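Local coordinates for protein glucoamylase (Thermoanaerobacterium thermosaccharolyticum, PDB 1LF6) that hydrolyses terminal alpha-1,4-linked glucose units one after another from the non-reducing ends of starch-type glucans, probably releasing beta-D-glucose, at residues Tyr165-Tyr169 / Leu179-Arg183; Gly198-Gly202 / Met219-Ser225; Ile485-Thr491 / Gln500-Arg504; Thr491-Leu496 / Lys529-Asp533. All coordinates share one frame; numbering follows the deposited sequence.

Contact 1: Tyr165-Tyr169 / Leu179-Arg183; sequences YNEGY and LMAKR
The Tyr169 ring lies against Met180: CB of Met180 sits over one ring face, off centre toward the rim and 3.6 Å from the ring centroid, a CH-pi contact whose closest approach is 3.4 Å, from Met180 CB to Tyr169 CE1. Lys182 meets the same ring differently, bringing its CG up to CE2 of Tyr169 at the ring edge, 3.7 Å away. Tyr169 reaches both partners because its CG stands between the backbone N and the carbonyl carbon (chi1 53°), which lays the ring back over the neighbouring strand. On the same face of the sheet Glu167 and Lys182 run side by side. The extended glutamate sets OE1 3.6 Å from CD of Lys182, while OE1 stays 4.5 Å from Lys182 NZ, beyond a salt bridge. Under these side chains the backbones pair antiparallel. Glu167 and Lys182 exchange two hydrogen bonds, and so do Tyr169 and Met180, the shortest being Met180 N to Tyr169 O at 2.7 Å. Between them Gly168 faces Ala181 in a non-hydrogen-bonded pair, with CA atoms 4.4 Å apart. Farther out, the hydroxyl of Tyr169 is hydrogen-bonded to Asp254 and its ring makes a cation-pi contact with Arg16. Tyr187, from strand 186-192, packs on both Tyr169 and Lys182. The pairing belongs to a beta hairpin of strands 166-173 and 176-183, flanked by strands 225-228 and 186-192 in an antiparallel sheet of the N-terminal super-beta-sandwich domain.

Contact 2: Gly198-Gly202 / Met219-Ser225; sequences GYSIG and MTKHYDS
Tyr199 O accepts a hydrogen bond from ND1 of His222 at 3.0 Å; the oxygen lies close to the imidazole plane, whereas the nitrogen stands above the carbonyl plane, 36° out of it. CA of His222 also approaches this oxygen, at 3.2 Å, in a CA-H...O contact. Two residues on, the backbone N of Ile201 donates to Tyr223 O, and between these links the hydroxyl of Ser200 accepts from Tyr223 N at 3.2 Å, with a rather bent N-H...O. Ser200 OG points away from its own backbone N (chi1 -177°), which carries it to the backbone N of Tyr223. The methyl of Met219, brought over by the bend at chi3, presses on Ser200: CE is 3.4 Å from Ser200 CB, tighter than usual carbon contact. Toward the end of the loop, the carboxylate of Asp224 and the ring of Tyr199 lie side by side and point the same way, their planes 15° apart. One water joins their ends, accepting from Tyr199 OH and donating to Asp224 OD1, which it meets at 2.6 Å. Asp224 is held from outside too, by the backbone N atoms of Asn19 and Ile20. Val170 of strand 166-173 touches Tyr199, Ile201 and Asp224. Strand 198-203 pairs along its other side with strand 230-236. Toward the loop, one backbone bond, Ile201 N to Tyr223 O, is supplemented by the imidazole N-H, the Ser200 hydroxyl and the water; the loop is thus held largely by side-chain groups and not by a strand ladder.

Contact 3: Ile485-Thr491 / Gln500-Arg504; sequences IDNLTYT and QYYIR
A short beta hairpin, strands 490-491 and 501-502, follows directly on helix 468-489 in the family 15 (alpha/alpha) barrel domain, and its second strand folds back along the helix end. Thr491 and Tyr501 exchange two backbone hydrogen bonds, Thr491 N to Tyr501 O being 3.0 Å, and Ile503 N extends the ladder to Thr489 O on the last helical residue. Tyr490 and Tyr502 form the non-hydrogen-bonded pair; their rings make a T-shaped stack, centroids 5.2 Å apart and planes at 65°, with CD2 of Tyr490 over the centre of the Tyr502 ring. On the other face CG2 of Thr491 lies over the ring of Tyr501, 3.9 Å from its centroid, and touches CG2 of Ile503. Thr489 OG1, set between its backbone N and carbonyl carbon (chi1 68°), donates back to Ile485 O, which also accepts from Thr489 N. The same OG1 lies at the edge of the Tyr502 ring, 3.3 Å from CD2. The ring's far end is tied to the helix: Tyr502 OH donates at 2.6 Å to Asp486 OD2, which is also salt-bridged to Lys545; the hydroxyl comes to OD2 on the syn side, 33° out of the carboxylate plane.

Contact 4: Thr491-Leu496 / Lys529-Asp533; sequences TENGPL and KEIVD
Thr491-Leu496 leads out of strand 490-491 into the connection to strand 501-502, and an ST turn opens it: Thr491 OG1 accepts from Asn493 N at 3.1 Å, and the resulting bend lies against the chain of Lys529. The same hydroxyl is also hydrogen-bonded to Pro511 O and Asp512 OD1. No hydrogen bond crosses between the two segments, so the contact rests on van der Waals packing. The aliphatic part of Lys529 crosses Thr491 at about a right angle, with CD 3.6 Å from Thr491 OG1 and as close to Asn493 O. A bend at chi3 (-69°) carries its end past Asn493, whose OD1 stays 3.8 Å from NZ. The ammonium is bound elsewhere, in a salt bridge with Asp514 and a hydrogen bond to Asp512 O, and this probably fixes the course of the lysine. Pro495 sits over the base of the same residue: its CD is 3.4 Å from Lys529 O and 3.8 Å from Lys529 CB, while its CG touches CG of Glu530. Farther along, Leu496 and Val532 reach toward each other tip to tip, CD1 to CG1 at 3.9 Å, and the same leucine methyl approaches Glu530 O. Tyr501 OH bonds both Lys529 O and Leu496 N, stitching the segments together from strand 501-502. Both Leu496 and Val532 then pack on Val558 and Thr562 of helix 550-562, so the two segments share one helix surface.

Contacts 1 and 2 adjoin in the N-terminal domain, their centres 13 Å apart: Ile201 CD1 packs 3.2 Å from Tyr169 N, bringing the edge strand of one sheet against the hairpin of the other. Contacts 3 and 4 lie on the opposite side of the chain's centre, in the catalytic domain, about 57 Å from contact 1 between centres. They share Thr491 and alternate along the chain, with centres 8 Å apart; Arg504 N probably bonds Ile531 O at 2.8 Å. Contact 3 is the one near catalysis: the side chain of Thr489 is about 10 Å from that of Glu435, the likely proton acceptor, and Arg504 forms a salt bridge with Glu435.

Contact 1: Tyr165-Tyr169 / Leu179-Arg183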
# COMPACT_ATOMS: atom_id res chain seq x y z
N TYR A 165 15.96 -10.90 17.61
CA TYR A 165 15.67 -10.78 19.03
C TYR A 165 14.20 -10.88 19.42
O TYR A 165 13.69 -10.07 20.20
CB TYR A 165 16.26 -9.48 19.58
CG TYR A 165 16.68 -9.57 21.03
CD1 TYR A 165 17.80 -10.33 21.40
CD2 TYR A 165 15.97 -8.91 22.03
CE1 TYR A 165 18.20 -10.42 22.74
CE2 TYR A 165 16.36 -8.99 23.37
CZ TYR A 165 17.47 -9.75 23.71
OH TYR A 165 17.85 -9.83 25.03
N ASN A 166 13.50 -11.86 18.86
CA ASN A 166 12.10 -12.09 19.18
C ASN A 166 12.09 -13.17 20.26
O ASN A 166 12.63 -14.25 20.06
CB ASN A 166 11.33 -12.58 17.95
CG ASN A 166 10.78 -11.44 17.11
OD1 ASN A 166 9.66 -10.98 17.32
ND2 ASN A 166 11.58 -10.97 16.16
N GLU A 167 11.49 -12.86 21.41
CA GLU A 167 11.43 -13.82 22.51
C GLU A 167 10.21 -14.72 22.38
O GLU A 167 9.08 -14.24 22.37
CB GLU A 167 11.38 -13.09 23.85
CG GLU A 167 11.59 -14.00 25.06
CD GLU A 167 11.48 -13.25 26.37
OE1 GLU A 167 12.04 -12.14 26.47
OE2 GLU A 167 10.86 -13.78 27.32
N GLY A 168 10.45 -16.02 22.27
CA GLY A 168 9.35 -16.97 22.14
C GLY A 168 9.30 -17.94 23.31
O GLY A 168 10.33 -18.33 23.85
N TYR A 169 8.09 -18.32 23.69
CA TYR A 169 7.87 -19.26 24.79
C TYR A 169 6.46 -19.84 24.73
O TYR A 169 5.65 -19.45 23.89
CB TYR A 169 8.12 -18.57 26.13
CG TYR A 169 7.34 -17.29 26.32
CD1 TYR A 169 6.18 -17.27 27.09
CD2 TYR A 169 7.77 -16.09 25.75
CE1 TYR A 169 5.46 -16.09 27.29
CE2 TYR A 169 7.07 -14.91 25.94
CZ TYR A 169 5.92 -14.91 26.71
OH TYR A 169 5.24 -13.73 26.91
N LEU A 179 1.29 -20.53 21.90
CA LEU A 179 2.68 -20.18 21.62
C LEU A 179 2.75 -18.66 21.74
O LEU A 179 2.03 -17.95 21.04
CB LEU A 179 3.08 -20.62 20.21
CG LEU A 179 3.45 -22.10 20.02
CD1 LEU A 179 2.34 -22.99 20.54
CD2 LEU A 179 3.70 -22.38 18.54
N MET A 180 3.59 -18.18 22.63
CA MET A 180 3.72 -16.74 22.86
C MET A 180 4.98 -16.15 22.25
O MET A 180 5.99 -16.83 22.08
CB MET A 180 3.72 -16.46 24.37
CG MET A 180 2.63 -17.17 25.14
SD MET A 180 0.97 -16.67 24.64
CE MET A 180 0.95 -15.00 25.28
N ALA A 181 4.92 -14.85 21.95
CA ALA A 181 6.05 -14.12 21.39
C ALA A 181 5.97 -12.70 21.91
O ALA A 181 4.87 -12.15 22.08
CB ALA A 181 5.98 -14.13 19.86
N LYS A 182 7.12 -12.10 22.19
CA LYS A 182 7.11 -10.74 22.70
C LYS A 182 8.38 -9.96 22.37
O LYS A 182 9.42 -10.53 22.05
CB LYS A 182 6.88 -10.75 24.21
CG LYS A 182 7.97 -11.45 25.02
CD LYS A 182 8.93 -10.47 25.68
CE LYS A 182 8.25 -9.71 26.81
NZ LYS A 182 9.18 -8.77 27.48
N ARG A 183 8.25 -8.64 22.45
CA ARG A 183 9.34 -7.72 22.21
C ARG A 183 8.80 -6.38 22.70
O ARG A 183 7.82 -5.87 22.16
CB ARG A 183 9.70 -7.62 20.73
CG ARG A 183 11.04 -6.93 20.52
CD ARG A 183 11.11 -6.17 19.21
NE ARG A 183 12.10 -5.11 19.31
CZ ARG A 183 12.22 -4.10 18.45
NH1 ARG A 183 13.16 -3.18 18.64
NH2 ARG A 183 11.42 -4.02 17.40

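Contact 2: Gly198-Gly202 / Met219-Ser225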
# COMPACT_ATOMS: atom_id res chain seq x y z
N GLY A 198 1.72 -31.02 19.08
CA GLY A 198 3.10 -30.81 19.51
C GLY A 198 3.56 -29.42 19.10
O GLY A 198 3.04 -28.85 18.14
N TYR A 199 4.53 -28.88 19.83
CA TYR A 199 5.05 -27.55 19.53
C TYR A 199 6.56 -27.46 19.67
O TYR A 199 7.19 -28.34 20.26
CB TYR A 199 4.39 -26.52 20.45
CG TYR A 199 4.53 -26.84 21.92
CD1 TYR A 199 5.77 -26.72 22.57
CD2 TYR A 199 3.44 -27.28 22.67
CE1 TYR A 199 5.91 -27.04 23.92
CE2 TYR A 199 3.58 -27.60 24.02
CZ TYR A 199 4.81 -27.48 24.64
OH TYR A 199 4.94 -27.81 25.97
N SER A 200 7.14 -26.39 19.13
CA SER A 200 8.58 -26.17 19.20
C SER A 200 8.95 -24.78 18.72
O SER A 200 8.53 -24.34 17.64
CB SER A 200 9.33 -27.21 18.36
OG SER A 200 10.73 -27.05 18.48
N ILE A 201 9.74 -24.08 19.52
CA ILE A 201 10.19 -22.74 19.19
C ILE A 201 11.69 -22.82 18.92
O ILE A 201 12.49 -22.93 19.85
CB ILE A 201 9.92 -21.77 20.35
CG1 ILE A 201 8.43 -21.82 20.71
CG2 ILE A 201 10.32 -20.35 19.95
CD1 ILE A 201 8.08 -21.06 21.97
N GLY A 202 12.06 -22.78 17.64
CA GLY A 202 13.47 -22.88 17.28
C GLY A 202 14.03 -21.66 16.57
O GLY A 202 13.31 -20.71 16.28
N MET A 219 8.60 -33.65 13.44
CA MET A 219 9.13 -32.91 14.58
C MET A 219 9.97 -33.77 15.52
O MET A 219 9.50 -34.77 16.06
CB MET A 219 7.99 -32.26 15.37
CG MET A 219 7.43 -31.00 14.74
SD MET A 219 6.14 -30.25 15.75
CE MET A 219 7.12 -29.32 16.93
N THR A 220 11.22 -33.36 15.70
CA THR A 220 12.16 -34.06 16.56
C THR A 220 12.39 -33.23 17.82
O THR A 220 12.50 -33.76 18.92
CB THR A 220 13.51 -34.27 15.84
OG1 THR A 220 13.29 -34.97 14.61
CG2 THR A 220 14.45 -35.08 16.72
N LYS A 221 12.46 -31.91 17.64
CA LYS A 221 12.67 -31.01 18.77
C LYS A 221 11.35 -30.42 19.24
O LYS A 221 10.43 -30.24 18.45
CB LYS A 221 13.64 -29.88 18.39
CG LYS A 221 15.07 -30.33 18.12
CD LYS A 221 15.22 -31.04 16.79
CE LYS A 221 16.68 -31.33 16.46
NZ LYS A 221 16.85 -31.88 15.09
N HIS A 222 11.27 -30.13 20.53
CA HIS A 222 10.06 -29.56 21.11
C HIS A 222 10.42 -28.46 22.10
O HIS A 222 9.95 -28.46 23.24
CB HIS A 222 9.24 -30.65 21.80
CG HIS A 222 8.63 -31.63 20.84
ND1 HIS A 222 7.59 -31.29 19.99
CD2 HIS A 222 8.92 -32.92 20.57
CE1 HIS A 222 7.28 -32.33 19.24
NE2 HIS A 222 8.07 -33.33 19.57
N TYR A 223 11.24 -27.52 21.65
CA TYR A 223 11.67 -26.41 22.48
C TYR A 223 10.49 -25.53 22.87
O TYR A 223 9.56 -25.35 22.08
CB TYR A 223 12.71 -25.57 21.73
CG TYR A 223 13.90 -26.36 21.24
CD1 TYR A 223 14.68 -27.10 22.13
CD2 TYR A 223 14.26 -26.34 19.90
CE1 TYR A 223 15.81 -27.79 21.68
CE2 TYR A 223 15.38 -27.03 19.44
CZ TYR A 223 16.15 -27.75 20.34
OH TYR A 223 17.27 -28.41 19.89
N ASP A 224 10.53 -24.98 24.08
CA ASP A 224 9.45 -24.11 24.54
C ASP A 224 9.98 -22.74 24.94
O ASP A 224 9.32 -21.99 25.64
CB ASP A 224 8.71 -24.76 25.72
CG ASP A 224 9.59 -24.98 26.95
OD1 ASP A 224 9.13 -25.65 27.89
OD2 ASP A 224 10.73 -24.47 26.98
N SER A 225 11.18 -22.43 24.46
CA SER A 225 11.82 -21.15 24.76
C SER A 225 12.94 -20.84 23.77
O SER A 225 13.69 -21.72 23.36
CB SER A 225 12.38 -21.18 26.19
OG SER A 225 13.07 -19.98 26.51
O HOH W 1 7.62 -27.61 27.23

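Contact 3: Ile485-Thr491 / Gln500-Arg504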
# COMPACT_ATOMS: atom_id res chain seq x y z
N ILE A 485 5.06 28.88 -16.80
CA ILE A 485 5.20 27.44 -16.97
C ILE A 485 5.86 27.10 -18.31
O ILE A 485 6.85 26.36 -18.35
CB ILE A 485 3.83 26.73 -16.88
CG1 ILE A 485 3.32 26.77 -15.43
CG2 ILE A 485 3.95 25.27 -17.35
CD1 ILE A 485 1.95 26.15 -15.25
N ASP A 486 5.32 27.65 -19.39
CA ASP A 486 5.85 27.38 -20.72
C ASP A 486 7.28 27.86 -20.88
O ASP A 486 8.14 27.12 -21.36
CB ASP A 486 4.97 28.03 -21.79
CG ASP A 486 3.63 27.33 -21.93
OD1 ASP A 486 2.82 27.75 -22.78
OD2 ASP A 486 3.40 26.35 -21.19
N ASN A 487 7.56 29.09 -20.48
CA ASN A 487 8.91 29.61 -20.64
C ASN A 487 9.94 28.90 -19.79
O ASN A 487 11.12 28.89 -20.12
CB ASN A 487 8.93 31.12 -20.37
CG ASN A 487 8.60 31.93 -21.61
OD1 ASN A 487 7.81 31.51 -22.45
ND2 ASN A 487 9.21 33.11 -21.73
N LEU A 488 9.51 28.26 -18.71
CA LEU A 488 10.44 27.56 -17.85
C LEU A 488 10.57 26.05 -18.10
O LEU A 488 11.62 25.47 -17.82
CB LEU A 488 10.08 27.77 -16.38
CG LEU A 488 10.28 29.18 -15.82
CD1 LEU A 488 9.70 29.27 -14.42
CD2 LEU A 488 11.76 29.51 -15.79
N THR A 489 9.55 25.42 -18.67
CA THR A 489 9.60 23.97 -18.84
C THR A 489 9.38 23.42 -20.25
O THR A 489 9.60 22.24 -20.49
CB THR A 489 8.58 23.29 -17.90
OG1 THR A 489 7.25 23.61 -18.33
CG2 THR A 489 8.75 23.79 -16.48
N TYR A 490 8.93 24.27 -21.17
CA TYR A 490 8.68 23.83 -22.53
C TYR A 490 9.88 24.08 -23.46
O TYR A 490 10.19 25.22 -23.80
CB TYR A 490 7.44 24.56 -23.07
CG TYR A 490 6.96 24.08 -24.43
CD1 TYR A 490 7.12 24.87 -25.56
CD2 TYR A 490 6.33 22.84 -24.56
CE1 TYR A 490 6.65 24.45 -26.81
CE2 TYR A 490 5.86 22.41 -25.80
CZ TYR A 490 6.02 23.21 -26.92
OH TYR A 490 5.54 22.80 -28.13
N THR A 491 10.56 23.01 -23.86
CA THR A 491 11.70 23.17 -24.75
C THR A 491 11.25 23.18 -26.21
O THR A 491 10.22 22.61 -26.56
CB THR A 491 12.75 22.04 -24.57
OG1 THR A 491 13.94 22.37 -25.29
CG2 THR A 491 12.19 20.70 -25.07
N GLN A 500 9.94 19.81 -29.79
CA GLN A 500 9.03 20.67 -29.04
C GLN A 500 8.20 19.86 -28.05
O GLN A 500 7.40 19.01 -28.45
CB GLN A 500 8.09 21.38 -30.01
CG GLN A 500 8.80 22.31 -30.99
CD GLN A 500 8.04 22.48 -32.28
OE1 GLN A 500 8.27 21.75 -33.25
NE2 GLN A 500 7.11 23.43 -32.31
N TYR A 501 8.40 20.13 -26.76
CA TYR A 501 7.68 19.40 -25.71
C TYR A 501 8.05 19.85 -24.30
O TYR A 501 9.11 20.44 -24.08
CB TYR A 501 7.97 17.90 -25.82
CG TYR A 501 9.45 17.55 -25.93
CD1 TYR A 501 10.07 17.47 -27.18
CD2 TYR A 501 10.22 17.30 -24.80
CE1 TYR A 501 11.42 17.13 -27.30
CE2 TYR A 501 11.57 16.96 -24.90
CZ TYR A 501 12.16 16.87 -26.16
OH TYR A 501 13.48 16.49 -26.28
N TYR A 502 7.17 19.59 -23.34
CA TYR A 502 7.47 19.90 -21.95
C TYR A 502 8.47 18.83 -21.52
O TYR A 502 8.32 17.66 -21.88
CB TYR A 502 6.23 19.76 -21.05
CG TYR A 502 5.20 20.87 -21.20
CD1 TYR A 502 3.99 20.64 -21.86
CD2 TYR A 502 5.45 22.15 -20.70
CE1 TYR A 502 3.05 21.66 -22.02
CE2 TYR A 502 4.52 23.17 -20.85
CZ TYR A 502 3.32 22.92 -21.52
OH TYR A 502 2.43 23.95 -21.70
N ILE A 503 9.50 19.23 -20.78
CA ILE A 503 10.47 18.25 -20.32
C ILE A 503 10.10 17.86 -18.90
O ILE A 503 9.21 18.46 -18.30
CB ILE A 503 11.91 18.82 -20.36
CG1 ILE A 503 12.06 20.01 -19.40
CG2 ILE A 503 12.25 19.22 -21.78
CD1 ILE A 503 13.47 20.67 -19.45
N ARG A 504 10.76 16.84 -18.36
CA ARG A 504 10.46 16.40 -17.00
C ARG A 504 10.71 17.52 -16.00
O ARG A 504 9.86 17.83 -15.17
CB ARG A 504 11.32 15.19 -16.62
CG ARG A 504 11.07 14.74 -15.19
CD ARG A 504 11.97 13.59 -14.76
NE ARG A 504 11.82 13.30 -13.34
CZ ARG A 504 12.65 12.55 -12.63
NH1 ARG A 504 12.42 12.35 -11.33
NH2 ARG A 504 13.71 12.00 -13.21

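Contact 4: Thr491-Leu496 / Lys529-Asp533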
# COMPACT_ATOMS: atom_id res chain seq x y z
N THR A 491 10.56 23.01 -23.86
CA THR A 491 11.70 23.17 -24.75
C THR A 491 11.25 23.18 -26.21
O THR A 491 10.22 22.61 -26.56
CB THR A 491 12.75 22.04 -24.57
OG1 THR A 491 13.94 22.37 -25.29
CG2 THR A 491 12.19 20.70 -25.07
N GLU A 492 12.03 23.86 -27.04
CA GLU A 492 11.76 23.95 -28.46
C GLU A 492 13.06 23.56 -29.15
O GLU A 492 13.20 23.64 -30.37
CB GLU A 492 11.36 25.38 -28.82
CG GLU A 492 10.12 25.84 -28.07
CD GLU A 492 9.96 27.34 -28.04
OE1 GLU A 492 9.53 27.91 -29.06
OE2 GLU A 492 10.29 27.95 -26.99
N ASN A 493 14.01 23.11 -28.33
CA ASN A 493 15.33 22.71 -28.82
C ASN A 493 15.71 21.33 -28.30
O ASN A 493 16.88 21.05 -28.07
CB ASN A 493 16.36 23.74 -28.34
CG ASN A 493 17.69 23.61 -29.05
OD1 ASN A 493 18.71 24.02 -28.53
ND2 ASN A 493 17.67 23.04 -30.25
N GLY A 494 14.71 20.46 -28.12
CA GLY A 494 14.97 19.12 -27.62
C GLY A 494 15.38 18.12 -28.69
O GLY A 494 14.99 18.26 -29.84
N PRO A 495 16.15 17.08 -28.33
CA PRO A 495 16.62 16.05 -29.26
C PRO A 495 15.54 15.06 -29.68
O PRO A 495 15.68 14.36 -30.68
CB PRO A 495 17.74 15.37 -28.49
CG PRO A 495 17.24 15.43 -27.08
CD PRO A 495 16.71 16.85 -26.98
N LEU A 496 14.45 15.00 -28.91
CA LEU A 496 13.38 14.06 -29.21
C LEU A 496 12.36 14.59 -30.21
O LEU A 496 12.05 15.78 -30.22
CB LEU A 496 12.66 13.65 -27.92
CG LEU A 496 13.50 12.95 -26.85
CD1 LEU A 496 12.66 12.72 -25.60
CD2 LEU A 496 14.03 11.62 -27.39
N LYS A 529 16.87 18.12 -21.52
CA LYS A 529 16.01 18.03 -22.70
C LYS A 529 15.80 16.61 -23.23
O LYS A 529 14.93 16.39 -24.08
CB LYS A 529 16.55 18.93 -23.81
CG LYS A 529 16.51 20.41 -23.45
CD LYS A 529 17.22 21.26 -24.49
CE LYS A 529 18.73 21.02 -24.45
NZ LYS A 529 19.41 21.81 -25.49
N GLU A 530 16.58 15.65 -22.73
CA GLU A 530 16.44 14.25 -23.17
C GLU A 530 15.39 13.53 -22.33
O GLU A 530 14.97 12.42 -22.67
CB GLU A 530 17.75 13.48 -22.98
CG GLU A 530 18.97 13.97 -23.75
CD GLU A 530 20.19 13.11 -23.46
OE1 GLU A 530 20.15 11.90 -23.79
OE2 GLU A 530 21.19 13.62 -22.90
N ILE A 531 14.97 14.14 -21.23
CA ILE A 531 14.03 13.49 -20.32
C ILE A 531 12.60 13.99 -20.32
O ILE A 531 12.35 15.16 -20.02
CB ILE A 531 14.55 13.59 -18.87
CG1 ILE A 531 16.06 13.27 -18.83
CG2 ILE A 531 13.77 12.66 -17.96
CD1 ILE A 531 16.43 11.86 -19.29
N VAL A 532 11.66 13.11 -20.67
CA VAL A 532 10.24 13.46 -20.66
C VAL A 532 9.56 12.63 -19.57
O VAL A 532 10.05 11.57 -19.18
CB VAL A 532 9.56 13.23 -22.04
CG1 VAL A 532 10.14 14.21 -23.05
CG2 VAL A 532 9.73 11.79 -22.50
N ASP A 533 8.43 13.13 -19.08
CA ASP A 533 7.70 12.50 -17.97
C ASP A 533 6.20 12.72 -18.17
O ASP A 533 5.75 13.85 -18.36
CB ASP A 533 8.19 13.17 -16.68
CG ASP A 533 7.61 12.56 -15.42
OD1 ASP A 533 6.42 12.19 -15.42
OD2 ASP A 533 8.35 12.47 -14.42